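Local coordinates for protein class I phosphodiesterase PDEB1 (Leishmania major, PDB 2R8Q) that is a class I phosphodiesterase whose catalytic domain, built from helices, holds a zinc ion, a magnesium ion and 3-isobutyl-1-methylxanthine, at residues A[148-151]-A[152-156]; A[270-273]-A[274-278]; A[123-126]-A[127-131]; A[241-244]-A[245-248]. All blocks are in the same frame, centred on the assembly; numbering follows the deposited sequence.

All four contacts are local and partly buried, made along or at the ends of helices in one all-helical domain. Interactions 1 and 3 sit at helix termini: interaction 1 caps both ends of helix 149-154, interaction 3 starts helix 127-139. Interactions 2 and 4 lie within the longer helices 262-285 and 239-254. Interaction 2, which touches 3-isobutyl-1-methylxanthine, combines CH-pi contacts, as in interaction 1, with a salt bridge. Half the touching residues of interactions 3 and 4 are buried, and interaction 4 has none exposed; its turn uses backbone and hydroxyl bonds. A salt bridge from Glu-129 to Arg-242 joins these two, whereas interactions 2 and 3 lie on opposite sides of the chain's centre.

Interaction 1 of 4, residues A[148-151]-A[152-156]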
loop_
_atom_site.group_PDB
_atom_site.type_symbol
_atom_site.label_atom_id
_atom_site.label_comp_id
_atom_site.label_asym_id
_atom_site.label_seq_id
_atom_site.Cartn_x
_atom_site.Cartn_y
_atom_site.Cartn_z
ATOM N N ASN A 148 -6.288 -4.664 -15.507
ATOM C CA ASN A 148 -4.831 -4.742 -15.415
ATOM C C ASN A 148 -4.165 -3.426 -15.012
ATOM O O ASN A 148 -4.828 -2.406 -14.854
ATOM C CB ASN A 148 -4.224 -5.260 -16.731
ATOM C CG ASN A 148 -4.611 -4.422 -17.934
ATOM O OD1 ASN A 148 -4.860 -3.223 -17.821
ATOM N ND2 ASN A 148 -4.643 -5.054 -19.106
ATOM N N ASN A 149 -2.850 -3.455 -14.820
ATOM C CA ASN A 149 -2.135 -2.253 -14.408
ATOM C C ASN A 149 -2.311 -1.098 -15.386
ATOM O O ASN A 149 -2.405 0.057 -14.970
ATOM C CB ASN A 149 -0.640 -2.537 -14.218
ATOM C CG ASN A 149 -0.355 -3.379 -12.990
ATOM O OD1 ASN A 149 -1.096 -3.336 -12.009
ATOM N ND2 ASN A 149 0.737 -4.132 -13.028
ATOM N N SER A 150 -2.360 -1.409 -16.678
ATOM C CA SER A 150 -2.518 -0.377 -17.699
ATOM C C SER A 150 -3.782 0.449 -17.490
ATOM O O SER A 150 -3.782 1.666 -17.693
ATOM C CB SER A 150 -2.546 -1.014 -19.089
ATOM O OG SER A 150 -2.711 -0.024 -20.090
ATOM N N PHE A 151 -4.859 -0.212 -17.081
ATOM C CA PHE A 151 -6.132 0.460 -16.852
ATOM C C PHE A 151 -5.990 1.609 -15.861
ATOM O O PHE A 151 -6.497 2.710 -16.098
ATOM C CB PHE A 151 -7.165 -0.553 -16.345
ATOM C CG PHE A 151 -8.522 0.037 -16.080
ATOM C CD1 PHE A 151 -8.813 0.626 -14.852
ATOM C CD2 PHE A 151 -9.516 -0.016 -17.053
ATOM C CE1 PHE A 151 -10.081 1.151 -14.596
ATOM C CE2 PHE A 151 -10.782 0.504 -16.810
ATOM C CZ PHE A 151 -11.068 1.090 -15.573
ATOM N N TYR A 152 -5.291 1.362 -14.757
ATOM C CA TYR A 152 -5.110 2.393 -13.744
ATOM C C TYR A 152 -4.382 3.617 -14.280
ATOM O O TYR A 152 -4.672 4.747 -13.887
ATOM C CB TYR A 152 -4.364 1.822 -12.538
ATOM C CG TYR A 152 -5.164 0.774 -11.805
ATOM C CD1 TYR A 152 -4.970 -0.584 -12.055
ATOM C CD2 TYR A 152 -6.145 1.142 -10.888
ATOM C CE1 TYR A 152 -5.737 -1.549 -11.409
ATOM C CE2 TYR A 152 -6.918 0.188 -10.237
ATOM C CZ TYR A 152 -6.710 -1.156 -10.502
ATOM O OH TYR A 152 -7.483 -2.099 -9.865
ATOM N N LEU A 153 -3.442 3.392 -15.189
ATOM C CA LEU A 153 -2.684 4.488 -15.772
ATOM C C LEU A 153 -3.510 5.232 -16.822
ATOM O O LEU A 153 -3.562 6.461 -16.824
ATOM C CB LEU A 153 -1.395 3.953 -16.400
ATOM C CG LEU A 153 -0.439 3.231 -15.448
ATOM C CD1 LEU A 153 0.768 2.723 -16.223
ATOM C CD2 LEU A 153 0.000 4.177 -14.337
ATOM N N LYS A 154 -4.163 4.477 -17.701
ATOM C CA LYS A 154 -4.977 5.062 -18.767
ATOM C C LYS A 154 -6.147 5.917 -18.286
ATOM O O LYS A 154 -6.515 6.897 -18.937
ATOM C CB LYS A 154 -5.539 3.962 -19.672
ATOM C CG LYS A 154 -4.510 3.169 -20.447
ATOM C CD LYS A 154 -5.203 2.116 -21.306
ATOM C CE LYS A 154 -4.214 1.332 -22.149
ATOM N NZ LYS A 154 -4.892 0.246 -22.911
ATOM N N THR A 155 -6.733 5.543 -17.154
ATOM C CA THR A 155 -7.892 6.252 -16.622
ATOM C C THR A 155 -7.603 7.278 -15.531
ATOM O O THR A 155 -8.529 7.787 -14.898
ATOM C CB THR A 155 -8.923 5.255 -16.069
ATOM O OG1 THR A 155 -8.325 4.493 -15.011
ATOM C CG2 THR A 155 -9.385 4.303 -17.168
ATOM N N ASP A 156 -6.330 7.581 -15.309
ATOM C CA ASP A 156 -5.952 8.545 -14.280
ATOM C C ASP A 156 -6.527 8.171 -12.916
ATOM O O ASP A 156 -6.900 9.041 -12.127
ATOM C CB ASP A 156 -6.426 9.952 -14.666
ATOM C CG ASP A 156 -5.634 10.544 -15.816
ATOM O OD1 ASP A 156 -5.626 9.943 -16.912
ATOM O OD2 ASP A 156 -5.018 11.613 -15.623
#
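Thr-155 grips the carbonyl oxygen of Phe-151 twice where the short helix 149-154 ends in a Schellman motif. Its backbone N donates to Phe-151 O at 3.0 Å and its OG1 donates to Phe-151 O at 2.8 Å, the two donors arriving from opposite faces of the carbonyl plane. A chi1 of 61° allows this, because it sets OG1 between the backbone N and the carbonyl carbon of Thr-155. The preceding carbonyl, Ser-150 O, takes a straight bond from Lys-154 N at 2.8 Å, with an N-H...O angle of 172°, and in addition a weak one from Leu-153 N, which also bonds weakly to Asn-149 O. At the start of the helix a side chain takes over: Asn-148 is the N-cap, and its OD1 accepts from Phe-151 N at 3.1 Å, nearly in line with the C=O bond. The amide of Asn-149 is satisfied elsewhere, OD1 by Leu-172 N and ND2 by Glu-173 OE1. At the far end Asp-156, with positive phi, is the C-prime residue; its N bonds weakly to Leu-153 O at 3.3 Å, and Ser-157 N pairs with Tyr-152 O. The Phe-151 ring packs on Gln-279, Met-282 and Glu-283 of helix 262-285. Over the centre of one face of that ring stands Thr-155 CG2, 4.0 Å from the Phe-151 centroid and 12° off the ring normal, a CH-pi contact.

Interaction 2 of 4, residues A[270-273]-A[274-278]. With IBM (3-isobutyl-1-methylxanthine), chain E.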
loop_
_atom_site.group_PDB
_atom_site.type_symbol
_atom_site.label_atom_id
_atom_site.label_comp_id
_atom_site.label_asym_id
_atom_site.label_seq_id
_atom_site.Cartn_x
_atom_site.Cartn_y
_atom_site.Cartn_z
ATOM N N MET A 270 -12.208 -18.972 -21.296
ATOM C CA MET A 270 -13.500 -18.294 -21.336
ATOM C C MET A 270 -13.576 -17.284 -20.195
ATOM O O MET A 270 -14.090 -16.181 -20.366
ATOM C CB MET A 270 -14.644 -19.306 -21.210
ATOM C CG MET A 270 -14.758 -20.257 -22.385
ATOM S SD MET A 270 -16.074 -21.469 -22.124
ATOM C CE MET A 270 -15.907 -22.478 -23.591
ATOM N N ALA A 271 -13.055 -17.666 -19.028
ATOM C CA ALA A 271 -13.069 -16.784 -17.868
ATOM C C ALA A 271 -12.165 -15.570 -18.091
ATOM O O ALA A 271 -12.553 -14.441 -17.792
ATOM C CB ALA A 271 -12.631 -17.548 -16.622
ATOM N N VAL A 272 -10.958 -15.805 -18.605
ATOM C CA VAL A 272 -10.031 -14.707 -18.879
ATOM C C VAL A 272 -10.669 -13.753 -19.884
ATOM O O VAL A 272 -10.666 -12.536 -19.694
ATOM C CB VAL A 272 -8.695 -15.210 -19.483
ATOM C CG1 VAL A 272 -7.833 -14.020 -19.898
ATOM C CG2 VAL A 272 -7.952 -16.060 -18.476
ATOM N N THR A 273 -11.226 -14.320 -20.948
ATOM C CA THR A 273 -11.856 -13.522 -21.990
ATOM C C THR A 273 -12.961 -12.622 -21.456
ATOM O O THR A 273 -13.012 -11.436 -21.785
ATOM C CB THR A 273 -12.424 -14.425 -23.101
ATOM O OG1 THR A 273 -11.347 -15.142 -23.716
ATOM C CG2 THR A 273 -13.142 -13.590 -24.161
ATOM N N GLU A 274 -13.846 -13.175 -20.632
ATOM C CA GLU A 274 -14.932 -12.378 -20.080
ATOM C C GLU A 274 -14.417 -11.267 -19.175
ATOM O O GLU A 274 -14.977 -10.171 -19.162
ATOM C CB GLU A 274 -15.918 -13.259 -19.311
ATOM C CG GLU A 274 -17.089 -12.496 -18.679
ATOM C CD GLU A 274 -17.850 -11.611 -19.666
ATOM O OE1 GLU A 274 -17.919 -11.952 -20.864
ATOM O OE2 GLU A 274 -18.395 -10.574 -19.231
ATOM N N GLU A 275 -13.355 -11.530 -18.416
ATOM C CA GLU A 275 -12.830 -10.482 -17.550
ATOM C C GLU A 275 -12.252 -9.355 -18.407
ATOM O O GLU A 275 -12.457 -8.173 -18.116
ATOM C CB GLU A 275 -11.749 -11.020 -16.603
ATOM C CG GLU A 275 -11.209 -9.938 -15.672
ATOM C CD GLU A 275 -10.415 -10.488 -14.505
ATOM O OE1 GLU A 275 -10.953 -11.338 -13.763
ATOM O OE2 GLU A 275 -9.258 -10.060 -14.323
ATOM N N PHE A 276 -11.531 -9.729 -19.460
ATOM C CA PHE A 276 -10.944 -8.748 -20.366
ATOM C C PHE A 276 -12.047 -7.901 -21.005
ATOM O O PHE A 276 -11.938 -6.674 -21.076
ATOM C CB PHE A 276 -10.135 -9.445 -21.471
ATOM C CG PHE A 276 -8.773 -9.927 -21.037
ATOM C CD1 PHE A 276 -8.307 -9.720 -19.741
ATOM C CD2 PHE A 276 -7.948 -10.582 -21.944
ATOM C CE1 PHE A 276 -7.039 -10.160 -19.357
ATOM C CE2 PHE A 276 -6.682 -11.025 -21.571
ATOM C CZ PHE A 276 -6.226 -10.813 -20.274
ATOM N N TYR A 277 -13.108 -8.553 -21.473
ATOM C CA TYR A 277 -14.215 -7.832 -22.096
ATOM C C TYR A 277 -14.839 -6.834 -21.126
ATOM O O TYR A 277 -15.256 -5.748 -21.524
ATOM C CB TYR A 277 -15.291 -8.806 -22.586
ATOM C CG TYR A 277 -14.941 -9.559 -23.851
ATOM C CD1 TYR A 277 -15.767 -10.578 -24.320
ATOM C CD2 TYR A 277 -13.798 -9.249 -24.585
ATOM C CE1 TYR A 277 -15.465 -11.271 -25.487
ATOM C CE2 TYR A 277 -13.486 -9.937 -25.757
ATOM C CZ TYR A 277 -14.325 -10.945 -26.200
ATOM O OH TYR A 277 -14.021 -11.627 -27.356
ATOM N N ARG A 278 -14.906 -7.195 -19.850
ATOM C CA ARG A 278 -15.487 -6.278 -18.880
ATOM C C ARG A 278 -14.569 -5.082 -18.668
ATOM O O ARG A 278 -15.044 -3.976 -18.407
ATOM C CB ARG A 278 -15.784 -6.998 -17.562
ATOM C CG ARG A 278 -16.886 -8.035 -17.708
ATOM C CD ARG A 278 -17.328 -8.623 -16.382
ATOM N NE ARG A 278 -18.266 -9.719 -16.595
ATOM C CZ ARG A 278 -18.869 -10.395 -15.624
ATOM N NH1 ARG A 278 -18.636 -10.091 -14.355
ATOM N NH2 ARG A 278 -19.704 -11.380 -15.925
HETATM N N9 IBM E . -3.156 -12.895 -21.165
HETATM C C8 IBM E . -3.583 -12.767 -22.464
HETATM N N7 IBM E . -4.237 -13.810 -22.910
HETATM C C5 IBM E . -4.242 -14.683 -21.832
HETATM C C4 IBM E . -3.582 -14.136 -20.753
HETATM N N3 IBM E . -3.391 -14.696 -19.538
HETATM C C2 IBM E . -3.921 -15.947 -19.398
HETATM N N1 IBM E . -4.607 -16.580 -20.440
HETATM C C6 IBM E . -4.769 -15.952 -21.651
HETATM O O6 IBM E . -5.371 -16.501 -22.560
HETATM O O2 IBM E . -3.789 -16.533 -18.329
HETATM C C10 IBM E . -5.155 -17.914 -20.239
HETATM C C11 IBM E . -2.682 -14.015 -18.467
HETATM C C12 IBM E . -3.485 -12.785 -18.034
HETATM C C13 IBM E . -4.457 -13.137 -16.916
HETATM C C14 IBM E . -2.557 -11.656 -17.610
#
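Val-272 and Phe-276, one turn apart on helix 262-285, form the first of two CH-pi contacts. Both side chains point the same way, and Val-272 CG1 lies over one face of the Phe-276 ring, 3.7 Å from its centroid and displaced toward the rim. Thr-273 and Tyr-277 repeat the arrangement on the next pair: CG2 of Thr-273 is 3.8 Å from the Tyr-277 centroid. Here the methyl trails anti to the backbone N of Thr-273 (chi1 -62° for OG1), which brings it over the ring while OG1 bonds back to Ala-269 O. Beneath the side chains run regular helical backbone bonds, among them Phe-276 N to Val-272 O at 2.9 Å.

Val-272 and Phe-276 meet 3-isobutyl-1-methylxanthine by van der Waals contact; Gln-306 NE2 is its hydrogen-bond partner. Phe-276 presents its edge, CE2 lying 3.7 Å from ligand C8, while Val-272 CG2 approaches the ligand methyl C10 at 3.8 Å.

Charge enters through the glutamates. Arg-278 NE forms a salt bridge of 2.8 Å with Glu-274 OE2, close to the guanidinium plane and on the anti lone pair; Arg-296 makes a second salt bridge to OE2. Glu-275 OE1 accepts from Tyr-99 N, and its OE2 is hydrogen-bonded to His-100 ND1. The chemistry thus divides by residue: Val-272 CG1 lies on the Phe-276 ring while CG2 meets the ligand, whereas Glu-274 links two arginines.

Interaction 3 of 4, residues A[123-126]-A[127-131]; sequences ELLT and ELECY
Thr-126 and Glu-129 interlock at the beginning of helix 127-139, each side chain bonding to the other's backbone. Glu-129 OE1 accepts from Thr-126 N at 3.0 Å in an almost straight bond (N-H...O angle 171°), though the donor stands 31° out of the carboxylate plane, on the anti side. In return Thr-126 OG1 accepts from Glu-129 N at 3.2 Å; with chi1 at 63° the hydroxyl oxygen sits between the backbone N and the carbonyl carbon, turned toward the first helical turn. The two reciprocal bonds make a capping box, which occupies backbone N-H groups at the start of the helix. Cys-130 N then bonds to Thr-126 O at 3.1 Å. On the buried side Leu-125 CB lies 3.7 Å from Glu-129 OE1, and it also meets Cys-130 SG more loosely, at 4.1 Å. The carboxylate of Glu-129 is further engaged beyond this turn, OE1 by Arg-242 in a salt bridge and OE2 by the hydroxyl of Tyr-202. The solvent side is looser. Glu-127 is exposed there, and its extended chain ends in a salt bridge with Lys-75 NZ.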
loop_
_atom_site.group_PDB
_atom_site.type_symbol
_atom_site.label_atom_id
_atom_site.label_comp_id
_atom_site.label_asym_id
_atom_site.label_seq_id
_atom_site.Cartn_x
_atom_site.Cartn_y
_atom_site.Cartn_z
ATOM N N GLU A 123 13.307 -30.203 -5.880
ATOM C CA GLU A 123 14.708 -30.599 -5.773
ATOM C C GLU A 123 15.647 -29.407 -5.904
ATOM O O GLU A 123 16.830 -29.496 -5.570
ATOM C CB GLU A 123 15.043 -31.628 -6.852
ATOM C CG GLU A 123 14.368 -32.965 -6.642
ATOM C CD GLU A 123 14.565 -33.905 -7.811
ATOM O OE1 GLU A 123 15.378 -33.587 -8.706
ATOM O OE2 GLU A 123 13.909 -34.966 -7.831
ATOM N N LEU A 124 15.113 -28.292 -6.386
ATOM C CA LEU A 124 15.906 -27.083 -6.573
ATOM C C LEU A 124 15.729 -26.100 -5.419
ATOM O O LEU A 124 16.393 -25.063 -5.381
ATOM C CB LEU A 124 15.493 -26.394 -7.876
ATOM C CG LEU A 124 15.488 -27.252 -9.144
ATOM C CD1 LEU A 124 14.780 -26.499 -10.265
ATOM C CD2 LEU A 124 16.910 -27.607 -9.535
ATOM N N LEU A 125 14.850 -26.432 -4.476
ATOM C CA LEU A 125 14.555 -25.548 -3.348
ATOM C C LEU A 125 14.622 -26.221 -1.984
ATOM O O LEU A 125 14.658 -27.448 -1.882
ATOM C CB LEU A 125 13.142 -24.980 -3.508
ATOM C CG LEU A 125 12.786 -24.286 -4.820
ATOM C CD1 LEU A 125 11.290 -23.997 -4.846
ATOM C CD2 LEU A 125 13.601 -23.002 -4.957
ATOM N N THR A 126 14.634 -25.406 -0.930
ATOM C CA THR A 126 14.624 -25.941 0.426
ATOM C C THR A 126 13.154 -26.183 0.755
ATOM O O THR A 126 12.269 -25.694 0.047
ATOM C CB THR A 126 15.197 -24.943 1.456
ATOM O OG1 THR A 126 14.382 -23.764 1.498
ATOM C CG2 THR A 126 16.624 -24.570 1.092
ATOM N N GLU A 127 12.884 -26.934 1.819
ATOM C CA GLU A 127 11.501 -27.202 2.198
ATOM C C GLU A 127 10.803 -25.905 2.599
ATOM O O GLU A 127 9.619 -25.720 2.325
ATOM C CB GLU A 127 11.442 -28.213 3.347
ATOM C CG GLU A 127 11.980 -29.583 2.974
ATOM C CD GLU A 127 11.759 -30.618 4.059
ATOM O OE1 GLU A 127 12.089 -30.333 5.229
ATOM O OE2 GLU A 127 11.262 -31.719 3.739
ATOM N N LEU A 128 11.539 -25.003 3.240
ATOM C CA LEU A 128 10.964 -23.725 3.642
ATOM C C LEU A 128 10.518 -22.938 2.412
ATOM O O LEU A 128 9.448 -22.330 2.410
ATOM C CB LEU A 128 11.983 -22.900 4.440
ATOM C CG LEU A 128 11.521 -21.489 4.827
ATOM C CD1 LEU A 128 10.247 -21.566 5.653
ATOM C CD2 LEU A 128 12.618 -20.781 5.610
ATOM N N GLU A 129 11.340 -22.952 1.367
ATOM C CA GLU A 129 11.012 -22.230 0.141
ATOM C C GLU A 129 9.801 -22.841 -0.556
ATOM O O GLU A 129 8.990 -22.125 -1.145
ATOM C CB GLU A 129 12.240 -22.187 -0.772
ATOM C CG GLU A 129 13.356 -21.370 -0.134
ATOM C CD GLU A 129 14.695 -21.479 -0.829
ATOM O OE1 GLU A 129 14.975 -22.515 -1.471
ATOM O OE2 GLU A 129 15.488 -20.522 -0.700
ATOM N N CYS A 130 9.661 -24.161 -0.477
ATOM C CA CYS A 130 8.506 -24.819 -1.084
ATOM C C CYS A 130 7.244 -24.370 -0.350
ATOM O O CYS A 130 6.222 -24.073 -0.973
ATOM C CB CYS A 130 8.638 -26.340 -0.995
ATOM S SG CYS A 130 9.875 -27.030 -2.112
ATOM N N TYR A 131 7.329 -24.322 0.977
ATOM C CA TYR A 131 6.214 -23.909 1.822
ATOM C C TYR A 131 5.817 -22.470 1.509
ATOM O O TYR A 131 4.646 -22.177 1.262
ATOM C CB TYR A 131 6.611 -24.044 3.297
ATOM C CG TYR A 131 5.566 -23.584 4.288
ATOM C CD1 TYR A 131 4.256 -24.063 4.228
ATOM C CD2 TYR A 131 5.889 -22.678 5.295
ATOM C CE1 TYR A 131 3.296 -23.648 5.146
ATOM C CE2 TYR A 131 4.934 -22.256 6.219
ATOM C CZ TYR A 131 3.641 -22.746 6.135
ATOM O OH TYR A 131 2.689 -22.317 7.030
#

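Interaction 4 of 4, residues A[241-244]-A[245-248]; sequences HRRL and VMET
Glu-247 reaches back, extended, along helix 239-254 against Arg-243 and Leu-244, the residues four and three positions before it. Its CB lies 3.7 Å from Arg-243 O, beside the helical bond that Glu-247 N makes to that same oxygen. CG comes closer, 3.3 Å from Arg-243 O, because chi1 of -61° places it anti to the carbonyl carbon and points the chain back toward the preceding turn. CD passes the same carbonyl oxygen, and beyond it the carboxylate divides: OE1 rests 3.6 Å from Leu-244 CD1, and OE2 lies 3.9 Å from Arg-243 CG. The tip therefore meets methyl and methylene groups of these two residues. Arg-243 is bent at chi2 and chi3, and its NE stays 5.9 Å from Glu-247 OE2, with the guanidinium and carboxylate planes 67° apart. The guanidinium instead finds Asp-209 in a salt bridge and the ring of Tyr-202 in a cation-pi contact, both on helix 197-212.

Thr-248 holds the carbonyl of Leu-244 twice. Its OG1 donates to Leu-244 O at 2.7 Å, and its backbone N reaches Leu-244 O at 2.9 Å from the other face of the carbonyl plane. Thr-248 is buried against Phe-226 and Phe-317 of neighbouring helices, and its hydroxyl proton is spent on Leu-244 O, which accepts both bonds. Any attraction between the charges of Arg-243 and Glu-247 is probably weak, since their charged atoms do not touch; the turn is held by backbone and hydroxyl bonds while the arginine charge ties it to helix 197-212.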
loop_
_atom_site.group_PDB
_atom_site.type_symbol
_atom_site.label_atom_id
_atom_site.label_comp_id
_atom_site.label_asym_id
_atom_site.label_seq_id
_atom_site.Cartn_x
_atom_site.Cartn_y
_atom_site.Cartn_z
ATOM N N HIS A 241 19.911 -17.946 -6.636
ATOM C CA HIS A 241 19.523 -18.861 -7.698
ATOM C C HIS A 241 18.181 -19.487 -7.347
ATOM O O HIS A 241 17.273 -19.559 -8.183
ATOM C CB HIS A 241 20.567 -19.964 -7.872
ATOM C CG HIS A 241 21.773 -19.534 -8.647
ATOM N ND1 HIS A 241 22.696 -20.431 -9.141
ATOM C CD2 HIS A 241 22.196 -18.306 -9.031
ATOM C CE1 HIS A 241 23.636 -19.774 -9.797
ATOM N NE2 HIS A 241 23.356 -18.483 -9.746
ATOM N N ARG A 242 18.052 -19.940 -6.104
ATOM C CA ARG A 242 16.812 -20.558 -5.671
ATOM C C ARG A 242 15.677 -19.537 -5.659
ATOM O O ARG A 242 14.522 -19.881 -5.923
ATOM C CB ARG A 242 16.987 -21.206 -4.292
ATOM C CG ARG A 242 18.092 -22.257 -4.254
ATOM C CD ARG A 242 17.934 -23.190 -3.063
ATOM N NE ARG A 242 17.721 -22.439 -1.831
ATOM C CZ ARG A 242 18.671 -21.785 -1.171
ATOM N NH1 ARG A 242 19.926 -21.791 -1.608
ATOM N NH2 ARG A 242 18.360 -21.097 -0.082
ATOM N N ARG A 243 15.998 -18.277 -5.369
ATOM C CA ARG A 243 14.965 -17.245 -5.360
ATOM C C ARG A 243 14.427 -17.051 -6.772
ATOM O O ARG A 243 13.216 -16.941 -6.972
ATOM C CB ARG A 243 15.512 -15.913 -4.835
ATOM C CG ARG A 243 14.440 -14.823 -4.711
ATOM C CD ARG A 243 13.278 -15.298 -3.841
ATOM N NE ARG A 243 13.755 -15.943 -2.619
ATOM C CZ ARG A 243 14.118 -15.295 -1.518
ATOM N NH1 ARG A 243 14.051 -13.970 -1.465
ATOM N NH2 ARG A 243 14.575 -15.975 -0.475
ATOM N N LEU A 244 15.325 -17.009 -7.755
ATOM C CA LEU A 244 14.910 -16.841 -9.140
ATOM C C LEU A 244 14.083 -18.055 -9.578
ATOM O O LEU A 244 13.158 -17.931 -10.380
ATOM C CB LEU A 244 16.132 -16.659 -10.045
ATOM C CG LEU A 244 15.864 -16.455 -11.540
ATOM C CD1 LEU A 244 14.815 -15.374 -11.757
ATOM C CD2 LEU A 244 17.169 -16.079 -12.225
ATOM N N VAL A 245 14.409 -19.230 -9.046
ATOM C CA VAL A 245 13.645 -20.427 -9.373
ATOM C C VAL A 245 12.224 -20.278 -8.828
ATOM O O VAL A 245 11.257 -20.626 -9.504
ATOM C CB VAL A 245 14.297 -21.701 -8.778
ATOM C CG1 VAL A 245 13.294 -22.860 -8.790
ATOM C CG2 VAL A 245 15.531 -22.078 -9.593
ATOM N N MET A 246 12.100 -19.749 -7.611
ATOM C CA MET A 246 10.786 -19.544 -7.005
ATOM C C MET A 246 9.960 -18.572 -7.839
ATOM O O MET A 246 8.778 -18.809 -8.107
ATOM C CB MET A 246 10.925 -18.977 -5.589
ATOM C CG MET A 246 11.517 -19.931 -4.565
ATOM S SD MET A 246 11.743 -19.117 -2.954
ATOM C CE MET A 246 10.055 -19.062 -2.376
ATOM N N GLU A 247 10.586 -17.472 -8.250
ATOM C CA GLU A 247 9.891 -16.464 -9.040
ATOM C C GLU A 247 9.458 -17.018 -10.387
ATOM O O GLU A 247 8.370 -16.715 -10.870
ATOM C CB GLU A 247 10.789 -15.240 -9.251
ATOM C CG GLU A 247 11.196 -14.555 -7.955
ATOM C CD GLU A 247 12.286 -13.518 -8.156
ATOM O OE1 GLU A 247 12.989 -13.590 -9.186
ATOM O OE2 GLU A 247 12.450 -12.642 -7.282
ATOM N N THR A 248 10.315 -17.832 -10.991
ATOM C CA THR A 248 10.001 -18.413 -12.285
ATOM C C THR A 248 8.865 -19.425 -12.163
ATOM O O THR A 248 8.013 -19.515 -13.052
ATOM C CB THR A 248 11.243 -19.075 -12.898
ATOM O OG1 THR A 248 12.297 -18.111 -12.965
ATOM C CG2 THR A 248 10.947 -19.576 -14.302
#